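Hybrid kinase (PDB 6QRL) probably acts as a sensor histidine kinase that phosphorylates protein histidine from ATP, and binds cyclic di-GMP through its Rec1 pseudo-receiver domain, the part modelled here. Local coordinates at residues 74-79 and 99-104; 92-97 and 111-116; 50-55 and 69-74. One frame throughout, in Å; residues are numbered along the deposited sequence.

Overall arrangement
Following the chain from the N terminus, interaction 3 closes first: it lays strand 51-55 beside strand 73-77 and shuts a connection of 13 residues without helix or strand. Interaction 1 then opens, sharing Val74 with interaction 3, and closes at 99-104 after helix 85-91 and strand 95-98 have passed. Interaction 2 opens at 92-97, before interaction 1 has closed, and ends at 111-116 beyond helix 103-111, so these two cross. All three reach the one parallel sheet, and interactions 1 and 2 share a cyclic di-GMP molecule. A salt bridge, Lys99 NZ to Asp55 OD1 at 2.9 Å, ties interaction 1 to strand 51-55.

Interaction 1: residues 74-79 and 99-104; sequences VVLLTP and KPLRAA. With C2E (9,9'-[(2R,3R,3aS,5S,7aR,9R,10R,10aS,12S,14aR)-3,5,10,12-tetrahydroxy-5,12-dioxidooctahydro-2H,7H-difuro[3,2-d:3',2'-j][1,3,7,9,2,8]tetraoxadiphosphacyclododecine-2,9-diyl]bis(2-amino-1,9-dihydro-6H-purin-6-one)), chain C.
Lys99 lies over the C-terminal end of strand 73-77, with its aliphatic chain against Leu76 and Thr78. Its backbone is pinned first: Lys99 N donates to Leu77 O at 2.8 Å, nearly straight at the hydrogen. The side chain then runs out extended as far as Lys99 CD, which meets Leu76 CB at 4.1 Å. A bend at chi3 (-68°) brings Lys99 CE to 3.8 Å from Leu76 O. Thr78 CG2, just past the end of the strand, meets Lys99 CE at 4.2 Å, the two side chains crossing obliquely. The ammonium group itself goes to the salt bridge with Asp55, the predicted phosphorylation site, a lysine-aspartate pairing familiar from receiver domains. Leu101 meets Leu76 at about a right angle, Leu101 CD2 set 4.2 Å from Leu76 CG, and Pro79 CD rests near Lys99 O.

Beyond Lys99 a cis peptide leads into Pro100, and the chain turns to meet cyclic di-GMP. One guanine reads this backbone: its N11 and N21 both donate to Pro100 O, N11 at 3.0 Å, while Arg102 N donates to O61 at 2.9 Å. Arg102, extended from CG to NE, then lies across the same base, with C41 3.4 Å above the centre of one guanidinium face. The base is thus gripped along its edge by main chain and covered by a flat cation. Arg102 also hydrogen-bonds O61 of another bound cyclic di-GMP molecule through NH2.

Around the contact, strand 73-77 runs between strands 51-55 and 95-98. Leu77 packs on Ile85 and Leu88 of helix 85-91, whereas Leu101 turns to Leu106 of helix 103-111, the helix for which Arg102 is the N-cap residue.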
loop_
_atom_site.group_PDB
_atom_site.type_symbol
_atom_site.label_atom_id
_atom_site.label_comp_id
_atom_site.label_asym_id
_atom_site.label_seq_id
_atom_site.Cartn_x
_atom_site.Cartn_y
_atom_site.Cartn_z
ATOM N N VAL A 74 -0.297 1.864 2.826
ATOM C CA VAL A 74 -1.251 1.053 3.622
ATOM C C VAL A 74 -0.693 -0.369 3.663
ATOM O O VAL A 74 -0.398 -0.894 2.580
ATOM C CB VAL A 74 -2.633 1.074 2.960
ATOM C CG1 VAL A 74 -3.649 0.329 3.785
ATOM C CG2 VAL A 74 -3.108 2.493 2.692
ATOM N N VAL A 75 -0.648 -0.992 4.836
ATOM C CA VAL A 75 -0.081 -2.354 4.974
ATOM C C VAL A 75 -1.226 -3.381 4.918
ATOM O O VAL A 75 -2.269 -3.137 5.566
ATOM C CB VAL A 75 0.762 -2.467 6.260
ATOM C CG1 VAL A 75 -0.043 -2.113 7.504
ATOM C CG2 VAL A 75 1.373 -3.846 6.425
ATOM N N LEU A 76 -1.010 -4.511 4.241
ATOM C CA LEU A 76 -1.958 -5.665 4.209
ATOM C C LEU A 76 -1.558 -6.683 5.286
ATOM O O LEU A 76 -0.437 -7.214 5.216
ATOM C CB LEU A 76 -1.910 -6.332 2.828
ATOM C CG LEU A 76 -2.704 -5.692 1.692
ATOM C CD1 LEU A 76 -2.778 -4.187 1.782
ATOM C CD2 LEU A 76 -2.221 -6.156 0.316
ATOM N N LEU A 77 -2.477 -7.009 6.194
ATOM C CA LEU A 77 -2.240 -7.839 7.400
ATOM C C LEU A 77 -3.209 -9.020 7.408
ATOM O O LEU A 77 -4.353 -8.852 6.942
ATOM C CB LEU A 77 -2.463 -6.988 8.657
ATOM C CG LEU A 77 -1.510 -5.806 8.849
ATOM C CD1 LEU A 77 -1.917 -4.967 10.053
ATOM C CD2 LEU A 77 -0.094 -6.298 9.041
ATOM N N THR A 78 -2.807 -10.151 7.980
ATOM C CA THR A 78 -3.765 -11.194 8.420
ATOM C C THR A 78 -4.407 -10.709 9.718
ATOM O O THR A 78 -3.834 -9.867 10.415
ATOM C CB THR A 78 -3.080 -12.551 8.597
ATOM O OG1 THR A 78 -2.208 -12.458 9.730
ATOM C CG2 THR A 78 -2.324 -12.973 7.347
ATOM N N PRO A 79 -5.591 -11.236 10.093
ATOM C CA PRO A 79 -6.181 -10.928 11.394
ATOM C C PRO A 79 -5.254 -11.243 12.570
ATOM O O PRO A 79 -5.280 -10.505 13.551
ATOM C CB PRO A 79 -7.451 -11.802 11.445
ATOM C CG PRO A 79 -7.768 -12.105 10.000
ATOM C CD PRO A 79 -6.430 -12.138 9.286
ATOM N N LYS A 99 -6.563 -8.981 5.190
ATOM C CA LYS A 99 -6.665 -10.035 4.150
ATOM C C LYS A 99 -7.637 -11.098 4.647
ATOM O O LYS A 99 -7.503 -11.552 5.774
ATOM C CB LYS A 99 -5.286 -10.634 3.861
ATOM C CG LYS A 99 -4.368 -9.750 3.037
ATOM C CD LYS A 99 -2.960 -10.345 2.812
ATOM C CE LYS A 99 -2.104 -10.424 4.065
ATOM N NZ LYS A 99 -0.835 -11.132 3.767
ATOM N N PRO A 100 -8.667 -11.510 3.869
ATOM C CA PRO A 100 -8.836 -11.093 2.471
ATOM C C PRO A 100 -9.524 -9.718 2.364
ATOM O O PRO A 100 -10.450 -9.515 3.115
ATOM C CB PRO A 100 -9.776 -12.195 1.920
ATOM C CG PRO A 100 -10.654 -12.583 3.125
ATOM C CD PRO A 100 -9.796 -12.338 4.359
ATOM N N LEU A 101 -9.083 -8.849 1.439
ATOM C CA LEU A 101 -9.510 -7.424 1.346
ATOM C C LEU A 101 -10.973 -7.303 0.906
ATOM O O LEU A 101 -11.405 -7.995 -0.065
ATOM C CB LEU A 101 -8.657 -6.673 0.325
ATOM C CG LEU A 101 -7.142 -6.646 0.510
ATOM C CD1 LEU A 101 -6.542 -5.419 -0.186
ATOM C CD2 LEU A 101 -6.733 -6.677 1.978
ATOM N N ARG A 102 -11.693 -6.389 1.532
ATOM C CA ARG A 102 -13.023 -5.909 1.081
ATOM C C ARG A 102 -12.816 -4.688 0.189
ATOM O O ARG A 102 -12.109 -3.762 0.625
ATOM C CB ARG A 102 -13.883 -5.502 2.278
ATOM C CG ARG A 102 -14.435 -6.686 3.052
ATOM C CD ARG A 102 -15.101 -6.193 4.315
ATOM N NE ARG A 102 -15.455 -7.314 5.163
ATOM C CZ ARG A 102 -15.943 -7.207 6.387
ATOM N NH1 ARG A 102 -16.169 -6.016 6.897
ATOM N NH2 ARG A 102 -16.260 -8.298 7.068
ATOM N N ALA A 103 -13.435 -4.667 -0.987
ATOM C CA ALA A 103 -13.348 -3.532 -1.935
ATOM C C ALA A 103 -13.601 -2.215 -1.199
ATOM O O ALA A 103 -12.824 -1.285 -1.382
ATOM C CB ALA A 103 -14.322 -3.715 -3.081
ATOM N N ALA A 104 -14.691 -2.117 -0.429
ATOM C CA ALA A 104 -15.104 -0.860 0.245
ATOM C C ALA A 104 -14.000 -0.380 1.202
ATOM O O ALA A 104 -13.798 0.831 1.316
ATOM C CB ALA A 104 -16.420 -1.047 0.971
HETATM P P1 C2E C . -11.309 -3.515 12.674
HETATM O O2P C2E C . -10.159 -3.874 11.762
HETATM O O1P C2E C . -11.103 -3.501 14.159
HETATM O "O5'" C2E C . -11.693 -2.009 12.286
HETATM C "C5'" C2E C . -12.579 -1.290 13.146
HETATM C "C4'" C2E C . -12.758 0.078 12.558
HETATM O "O4'" C2E C . -11.519 0.807 12.650
HETATM C "C3'" C2E C . -13.087 0.096 11.075
HETATM O "O3'" C2E C . -14.502 -0.138 10.975
HETATM C "C2'" C2E C . -12.590 1.494 10.642
HETATM O "O2'" C2E C . -13.648 2.423 10.536
HETATM C "C1'" C2E C . -11.587 1.880 11.737
HETATM N N9 C2E C . -10.211 2.109 11.296
HETATM C C8 C2E C . -9.335 3.006 11.858
HETATM N N7 C2E C . -8.136 2.955 11.327
HETATM C C5 C2E C . -8.217 1.949 10.375
HETATM C C6 C2E C . -7.232 1.450 9.491
HETATM O O6 C2E C . -6.047 1.775 9.399
HETATM N N1 C2E C . -7.728 0.418 8.696
HETATM C C2 C2E C . -9.015 -0.065 8.725
HETATM N N2 C2E C . -9.295 -1.069 7.878
HETATM N N3 C2E C . -9.951 0.402 9.555
HETATM C C4 C2E C . -9.488 1.407 10.348
HETATM P P11 C2E C . -14.994 -0.971 9.696
HETATM O O21 C2E C . -14.241 -0.400 8.531
HETATM O O11 C2E C . -16.495 -0.962 9.683
HETATM O O5A C2E C . -14.536 -2.479 9.985
HETATM C C5A C2E C . -15.248 -3.320 10.941
HETATM C C4A C2E C . -14.581 -4.672 11.000
HETATM O O4A C2E C . -14.868 -5.404 9.783
HETATM C C3A C2E C . -13.058 -4.667 11.079
HETATM O O3A C2E C . -12.642 -4.404 12.427
HETATM C C2A C2E C . -12.726 -6.063 10.558
HETATM O O2A C2E C . -12.900 -7.153 11.428
HETATM C C1A C2E C . -13.762 -6.226 9.445
HETATM N N91 C2E C . -13.222 -5.792 8.170
HETATM C C81 C2E C . -13.191 -4.493 7.730
HETATM N N71 C2E C . -12.590 -4.352 6.572
HETATM C C51 C2E C . -12.197 -5.641 6.243
HETATM C C61 C2E C . -11.516 -6.100 5.095
HETATM O O61 C2E C . -11.051 -5.423 4.167
HETATM N N11 C2E C . -11.333 -7.485 5.142
HETATM C C21 C2E C . -11.760 -8.317 6.151
HETATM N N21 C2E C . -11.501 -9.623 5.977
HETATM N N31 C2E C . -12.379 -7.886 7.247
HETATM C C41 C2E C . -12.581 -6.546 7.219
#

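Interaction 2: residues 92-97 and 111-116; sequences GFSGYL and LQAVTA. With C2E (9,9'-[(2R,3R,3aS,5S,7aR,9R,10R,10aS,12S,14aR)-3,5,10,12-tetrahydroxy-5,12-dioxidooctahydro-2H,7H-difuro[3,2-d:3',2'-j][1,3,7,9,2,8]tetraoxadiphosphacyclododecine-2,9-diyl]bis(2-amino-1,9-dihydro-6H-purin-6-one)), chain C.
Ser94 and Val114 make the tight centre of this contact, which joins the run into edge strand 95-98 of the receiver-type fold to the segment leaving its last helix, 103-111. Ser94 OG stands anti to its backbone N (chi1 173°) and accepts a hydrogen bond from Val114 N at 2.9 Å. Ala113 CA is packed close to the same oxygen, and Val114 CG2 is 3.5 Å from Ser94 OG. One hydroxyl therefore takes up a backbone N-H while bedded in carbon. Gly92 and Ala116 are also close-packed. Gly92 ends helix 85-91 in a Schellman motif, with positive phi, and Gly92 O touches Ala116 CB at 3.5 Å; a side chain on Gly92 would crowd that methyl.

Between these two points the contact is looser. A water links the carbonyls of Gly92 and Val114, 3.0 Å from Gly92 O and 2.8 Å from Val114 O, and Val114 itself is exposed.

Farther along the strand the edge faces cyclic di-GMP. A guanine docks on the main chain of Tyr96 much as a neighbouring strand would: Tyr96 N donates to O6, while N1 and N2 both donate to Tyr96 O, N1 at 2.7 Å. Gly95, with no side chain, lets O6 settle against its CA. Tyr96 CG sits between the backbone N and the carbonyl carbon (chi1 69°), and the ring lies face-on to that same guanine, whose N1 is 3.5 Å above the ring centre. In the plane of the ring, Tyr96 OH donates to phosphate oxygen O2P at 2.7 Å.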
loop_
_atom_site.group_PDB
_atom_site.type_symbol
_atom_site.label_atom_id
_atom_site.label_comp_id
_atom_site.label_asym_id
_atom_site.label_seq_id
_atom_site.Cartn_x
_atom_site.Cartn_y
_atom_site.Cartn_z
ATOM N N GLY A 92 5.310 4.722 10.007
ATOM C CA GLY A 92 4.804 5.735 9.057
ATOM C C GLY A 92 3.665 5.246 8.150
ATOM O O GLY A 92 3.274 5.977 7.240
ATOM N N PHE A 93 3.163 4.030 8.320
ATOM C CA PHE A 93 1.993 3.553 7.541
ATOM C C PHE A 93 0.749 4.386 7.878
ATOM O O PHE A 93 0.494 4.700 9.035
ATOM C CB PHE A 93 1.748 2.073 7.793
ATOM C CG PHE A 93 2.635 1.191 6.958
ATOM C CD1 PHE A 93 2.320 0.937 5.627
ATOM C CD2 PHE A 93 3.736 0.573 7.511
ATOM C CE1 PHE A 93 3.117 0.103 4.858
ATOM C CE2 PHE A 93 4.525 -0.271 6.744
ATOM C CZ PHE A 93 4.222 -0.494 5.418
ATOM N N SER A 94 -0.025 4.720 6.862
ATOM C CA SER A 94 -1.263 5.527 6.986
ATOM C C SER A 94 -2.346 4.705 7.695
ATOM O O SER A 94 -3.116 5.254 8.472
ATOM C CB SER A 94 -1.725 5.930 5.605
ATOM O OG SER A 94 -2.996 6.560 5.639
ATOM N N GLY A 95 -2.405 3.416 7.402
ATOM C CA GLY A 95 -3.471 2.508 7.854
ATOM C C GLY A 95 -3.170 1.085 7.413
ATOM O O GLY A 95 -2.070 0.806 6.884
ATOM N N TYR A 96 -4.110 0.206 7.673
ATOM C CA TYR A 96 -3.997 -1.240 7.389
ATOM C C TYR A 96 -5.289 -1.690 6.700
ATOM O O TYR A 96 -6.335 -1.011 6.807
ATOM C CB TYR A 96 -3.747 -2.022 8.676
ATOM C CG TYR A 96 -4.912 -2.043 9.626
ATOM C CD1 TYR A 96 -5.029 -1.104 10.636
ATOM C CD2 TYR A 96 -5.918 -2.996 9.487
ATOM C CE1 TYR A 96 -6.131 -1.092 11.481
ATOM C CE2 TYR A 96 -7.005 -3.021 10.338
ATOM C CZ TYR A 96 -7.105 -2.079 11.351
ATOM O OH TYR A 96 -8.193 -2.109 12.165
ATOM N N LEU A 97 -5.190 -2.814 6.009
ATOM C CA LEU A 97 -6.302 -3.584 5.428
ATOM C C LEU A 97 -6.105 -5.028 5.873
ATOM O O LEU A 97 -4.935 -5.482 5.870
ATOM C CB LEU A 97 -6.219 -3.448 3.907
ATOM C CG LEU A 97 -6.611 -2.078 3.372
ATOM C CD1 LEU A 97 -6.264 -1.930 1.899
ATOM C CD2 LEU A 97 -8.090 -1.852 3.620
ATOM N N LEU A 111 -8.483 6.457 -0.322
ATOM C CA LEU A 111 -9.003 7.860 -0.335
ATOM C C LEU A 111 -8.447 8.667 0.843
ATOM O O LEU A 111 -8.204 9.864 0.638
ATOM C CB LEU A 111 -10.534 7.880 -0.304
ATOM C CG LEU A 111 -11.209 7.364 -1.573
ATOM C CD1 LEU A 111 -12.709 7.669 -1.556
ATOM C CD2 LEU A 111 -10.571 7.951 -2.835
ATOM N N GLN A 112 -8.228 8.048 2.006
ATOM C CA GLN A 112 -7.854 8.754 3.261
ATOM C C GLN A 112 -6.345 8.701 3.505
ATOM O O GLN A 112 -5.930 9.198 4.554
ATOM C CB GLN A 112 -8.549 8.111 4.467
ATOM C CG GLN A 112 -10.074 8.165 4.399
ATOM C CD GLN A 112 -10.732 7.254 5.418
ATOM O OE1 GLN A 112 -10.083 6.702 6.319
ATOM N NE2 GLN A 112 -12.034 7.080 5.280
ATOM N N ALA A 113 -5.568 8.050 2.635
ATOM C CA ALA A 113 -4.141 7.712 2.873
ATOM C C ALA A 113 -3.318 8.997 3.101
ATOM O O ALA A 113 -3.477 9.965 2.313
ATOM C CB ALA A 113 -3.581 6.955 1.713
ATOM N N VAL A 114 -2.469 8.993 4.129
ATOM C CA VAL A 114 -1.674 10.170 4.590
ATOM C C VAL A 114 -0.206 9.799 4.397
ATOM O O VAL A 114 0.114 8.569 4.334
ATOM C CB VAL A 114 -1.996 10.558 6.054
ATOM C CG1 VAL A 114 -3.467 10.939 6.261
ATOM C CG2 VAL A 114 -1.613 9.447 7.039
ATOM N N THR A 115 0.647 10.808 4.314
ATOM C CA THR A 115 2.080 10.657 3.993
ATOM C C THR A 115 2.839 10.132 5.209
ATOM O O THR A 115 2.562 10.587 6.321
ATOM C CB THR A 115 2.721 11.990 3.599
ATOM O OG1 THR A 115 1.752 12.830 2.971
ATOM C CG2 THR A 115 3.890 11.774 2.670
ATOM N N ALA A 116 3.831 9.277 4.988
ATOM C CA ALA A 116 4.952 9.071 5.943
ATOM C C ALA A 116 5.832 10.332 6.000
ATOM O O ALA A 116 5.913 11.035 4.999
ATOM C CB ALA A 116 5.759 7.861 5.552
HETATM P P1 C2E C . -11.309 -3.515 12.674
HETATM O O2P C2E C . -10.159 -3.874 11.762
HETATM O O1P C2E C . -11.103 -3.501 14.159
HETATM O "O5'" C2E C . -11.693 -2.009 12.286
HETATM C "C5'" C2E C . -12.579 -1.290 13.146
HETATM C "C4'" C2E C . -12.758 0.078 12.558
HETATM O "O4'" C2E C . -11.519 0.807 12.650
HETATM C "C3'" C2E C . -13.087 0.096 11.075
HETATM O "O3'" C2E C . -14.502 -0.138 10.975
HETATM C "C2'" C2E C . -12.590 1.494 10.642
HETATM O "O2'" C2E C . -13.648 2.423 10.536
HETATM C "C1'" C2E C . -11.587 1.880 11.737
HETATM N N9 C2E C . -10.211 2.109 11.296
HETATM C C8 C2E C . -9.335 3.006 11.858
HETATM N N7 C2E C . -8.136 2.955 11.327
HETATM C C5 C2E C . -8.217 1.949 10.375
HETATM C C6 C2E C . -7.232 1.450 9.491
HETATM O O6 C2E C . -6.047 1.775 9.399
HETATM N N1 C2E C . -7.728 0.418 8.696
HETATM C C2 C2E C . -9.015 -0.065 8.725
HETATM N N2 C2E C . -9.295 -1.069 7.878
HETATM N N3 C2E C . -9.951 0.402 9.555
HETATM C C4 C2E C . -9.488 1.407 10.348
HETATM P P11 C2E C . -14.994 -0.971 9.696
HETATM O O21 C2E C . -14.241 -0.400 8.531
HETATM O O11 C2E C . -16.495 -0.962 9.683
HETATM O O5A C2E C . -14.536 -2.479 9.985
HETATM C C5A C2E C . -15.248 -3.320 10.941
HETATM C C4A C2E C . -14.581 -4.672 11.000
HETATM O O4A C2E C . -14.868 -5.404 9.783
HETATM C C3A C2E C . -13.058 -4.667 11.079
HETATM O O3A C2E C . -12.642 -4.404 12.427
HETATM C C2A C2E C . -12.726 -6.063 10.558
HETATM O O2A C2E C . -12.900 -7.153 11.428
HETATM C C1A C2E C . -13.762 -6.226 9.445
HETATM N N91 C2E C . -13.222 -5.792 8.170
HETATM C C81 C2E C . -13.191 -4.493 7.730
HETATM N N71 C2E C . -12.590 -4.352 6.572
HETATM C C51 C2E C . -12.197 -5.641 6.243
HETATM C C61 C2E C . -11.516 -6.100 5.095
HETATM O O61 C2E C . -11.051 -5.423 4.167
HETATM N N11 C2E C . -11.333 -7.485 5.142
HETATM C C21 C2E C . -11.760 -8.317 6.151
HETATM N N21 C2E C . -11.501 -9.623 5.977
HETATM N N31 C2E C . -12.379 -7.886 7.247
HETATM C C41 C2E C . -12.581 -6.546 7.219
HETATM O O HOH W 1 1.797 6.353 4.609
#

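Interaction 3: residues 50-55 and 69-74; sequences AVLLID and AGRRSV
Leu52 and Val74 sit at the heart of a parallel strand pair in the central sheet of this receiver-type fold, where strand 51-55 runs beside strand 73-77. The ladder is regular: Leu52 N donates to Arg72 O, Val74 N returns to Leu52 O, and Ile54 N donates to Val74 O, each at 2.9 Å. Leu52 therefore uses both its N-H and its carbonyl on the one neighbour, and CA-H...O contacts fill in between the bonds.

Side chains sort themselves onto the two faces. Leu53 and Val74 lie side by side pointing the same way, Leu53 CD1 touching Val74 CB at 3.9 Å. On the face of Leu52 and Ser73, Leu52 CB and Leu52 CD1 are each 3.7 Å from Ser73 OG, and Ile54 CD1 also approaches that oxygen, from a direction well round from the Leu52 atoms but not opposite them.

Just ahead of the ladder, the Arg71 side chain crosses Leu52 at about a right angle and is bent at chi2 (-62°) and chi3, which folds it back toward Ala50. Arg71 NH2 donates to Ala50 O at 3.1 Å, the donor lying in the carbonyl plane on a lone pair and Ala50 O exactly in the guanidinium plane. A water bridges the join: it donates to the same carbonyl and accepts from Arg71 NE and Arg72 N.

The next shell holds these groups in place. Helix 103-111 backs Leu53 with Leu106 and Val110, and Val74 with Gln109, whereas Leu43 and Ile39 of helix 39-45 back Leu52 and Ile54. Strand 8-12, on the far edge of strand 51-55, bonds to the backbones of Val51 and Leu53. The Arg72 side chain leads away from strand 51-55, and its NH1 is hydrogen-bonded to Ala113 O.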
loop_
_atom_site.group_PDB
_atom_site.type_symbol
_atom_site.label_atom_id
_atom_site.label_comp_id
_atom_site.label_asym_id
_atom_site.label_seq_id
_atom_site.Cartn_x
_atom_site.Cartn_y
_atom_site.Cartn_z
ATOM N N ALA A 50 1.134 7.618 -6.643
ATOM C CA ALA A 50 0.388 6.370 -6.338
ATOM C C ALA A 50 0.362 6.135 -4.827
ATOM O O ALA A 50 1.417 6.315 -4.144
ATOM C CB ALA A 50 1.019 5.198 -7.046
ATOM N N VAL A 51 -0.784 5.710 -4.303
ATOM C CA VAL A 51 -0.843 5.126 -2.930
ATOM C C VAL A 51 -0.286 3.706 -3.020
ATOM O O VAL A 51 -0.682 2.995 -3.965
ATOM C CB VAL A 51 -2.278 5.137 -2.382
ATOM C CG1 VAL A 51 -2.384 4.415 -1.054
ATOM C CG2 VAL A 51 -2.798 6.557 -2.276
ATOM N N LEU A 52 0.560 3.302 -2.078
ATOM C CA LEU A 52 1.253 1.985 -2.080
ATOM C C LEU A 52 0.551 1.023 -1.123
ATOM O O LEU A 52 0.506 1.323 0.079
ATOM C CB LEU A 52 2.715 2.188 -1.676
ATOM C CG LEU A 52 3.471 3.279 -2.434
ATOM C CD1 LEU A 52 4.885 3.454 -1.881
ATOM C CD2 LEU A 52 3.522 2.961 -3.923
ATOM N N LEU A 53 -0.059 -0.041 -1.645
ATOM C CA LEU A 53 -0.571 -1.156 -0.816
ATOM C C LEU A 53 0.600 -2.143 -0.687
ATOM O O LEU A 53 1.070 -2.658 -1.715
ATOM C CB LEU A 53 -1.788 -1.806 -1.473
ATOM C CG LEU A 53 -3.168 -1.204 -1.241
ATOM C CD1 LEU A 53 -3.160 0.243 -0.782
ATOM C CD2 LEU A 53 -4.041 -1.403 -2.462
ATOM N N ILE A 54 1.100 -2.323 0.532
ATOM C CA ILE A 54 2.317 -3.128 0.811
ATOM C C ILE A 54 1.907 -4.324 1.656
ATOM O O ILE A 54 1.500 -4.105 2.803
ATOM C CB ILE A 54 3.397 -2.272 1.480
ATOM C CG1 ILE A 54 3.788 -1.099 0.576
ATOM C CG2 ILE A 54 4.616 -3.110 1.840
ATOM C CD1 ILE A 54 4.794 -0.140 1.204
ATOM N N ASP A 55 2.059 -5.525 1.103
ATOM C CA ASP A 55 1.788 -6.826 1.762
ATOM C C ASP A 55 2.769 -7.033 2.919
ATOM O O ASP A 55 3.966 -7.007 2.670
ATOM C CB ASP A 55 1.857 -7.951 0.725
ATOM C CG ASP A 55 1.232 -9.266 1.164
ATOM O OD1 ASP A 55 1.027 -9.433 2.391
ATOM O OD2 ASP A 55 0.989 -10.150 0.270
ATOM N N ALA A 69 9.656 6.786 2.685
ATOM C CA ALA A 69 9.586 8.183 3.163
ATOM C C ALA A 69 8.891 9.046 2.100
ATOM O O ALA A 69 9.146 8.869 0.893
ATOM C CB ALA A 69 10.975 8.693 3.507
ATOM N N GLY A 70 7.999 9.930 2.542
ATOM C CA GLY A 70 7.317 10.914 1.690
ATOM C C GLY A 70 6.252 10.285 0.813
ATOM O O GLY A 70 5.694 11.002 -0.033
ATOM N N ARG A 71 5.929 9.005 1.009
ATOM C CA ARG A 71 4.867 8.320 0.232
ATOM C C ARG A 71 3.694 7.975 1.155
ATOM O O ARG A 71 3.843 8.051 2.406
ATOM C CB ARG A 71 5.486 7.114 -0.473
ATOM C CG ARG A 71 6.604 7.475 -1.463
ATOM C CD ARG A 71 6.167 8.361 -2.626
ATOM N NE ARG A 71 5.142 7.684 -3.428
ATOM C CZ ARG A 71 5.317 7.070 -4.596
ATOM N NH1 ARG A 71 6.506 7.062 -5.181
ATOM N NH2 ARG A 71 4.287 6.469 -5.186
ATOM N N ARG A 72 2.558 7.654 0.541
ATOM C CA ARG A 72 1.289 7.269 1.218
ATOM C C ARG A 72 1.136 5.745 1.097
ATOM O O ARG A 72 0.993 5.257 -0.042
ATOM C CB ARG A 72 0.143 8.058 0.585
ATOM C CG ARG A 72 0.426 9.557 0.531
ATOM C CD ARG A 72 -0.664 10.310 -0.172
ATOM N NE ARG A 72 -0.338 11.717 -0.128
ATOM C CZ ARG A 72 -0.990 12.645 0.565
ATOM N NH1 ARG A 72 -2.089 12.344 1.241
ATOM N NH2 ARG A 72 -0.566 13.902 0.537
ATOM N N SER A 73 1.267 5.027 2.214
ATOM C CA SER A 73 1.312 3.540 2.221
ATOM C C SER A 73 0.317 2.970 3.215
ATOM O O SER A 73 0.148 3.543 4.283
ATOM C CB SER A 73 2.691 3.034 2.545
ATOM O OG SER A 73 3.637 3.509 1.609
ATOM N N VAL A 74 -0.297 1.864 2.826
ATOM C CA VAL A 74 -1.251 1.053 3.622
ATOM C C VAL A 74 -0.693 -0.369 3.663
ATOM O O VAL A 74 -0.398 -0.894 2.580
ATOM C CB VAL A 74 -2.633 1.074 2.960
ATOM C CG1 VAL A 74 -3.649 0.329 3.785
ATOM C CG2 VAL A 74 -3.108 2.493 2.692
HETATM O O HOH W 2 2.509 8.025 -2.251
#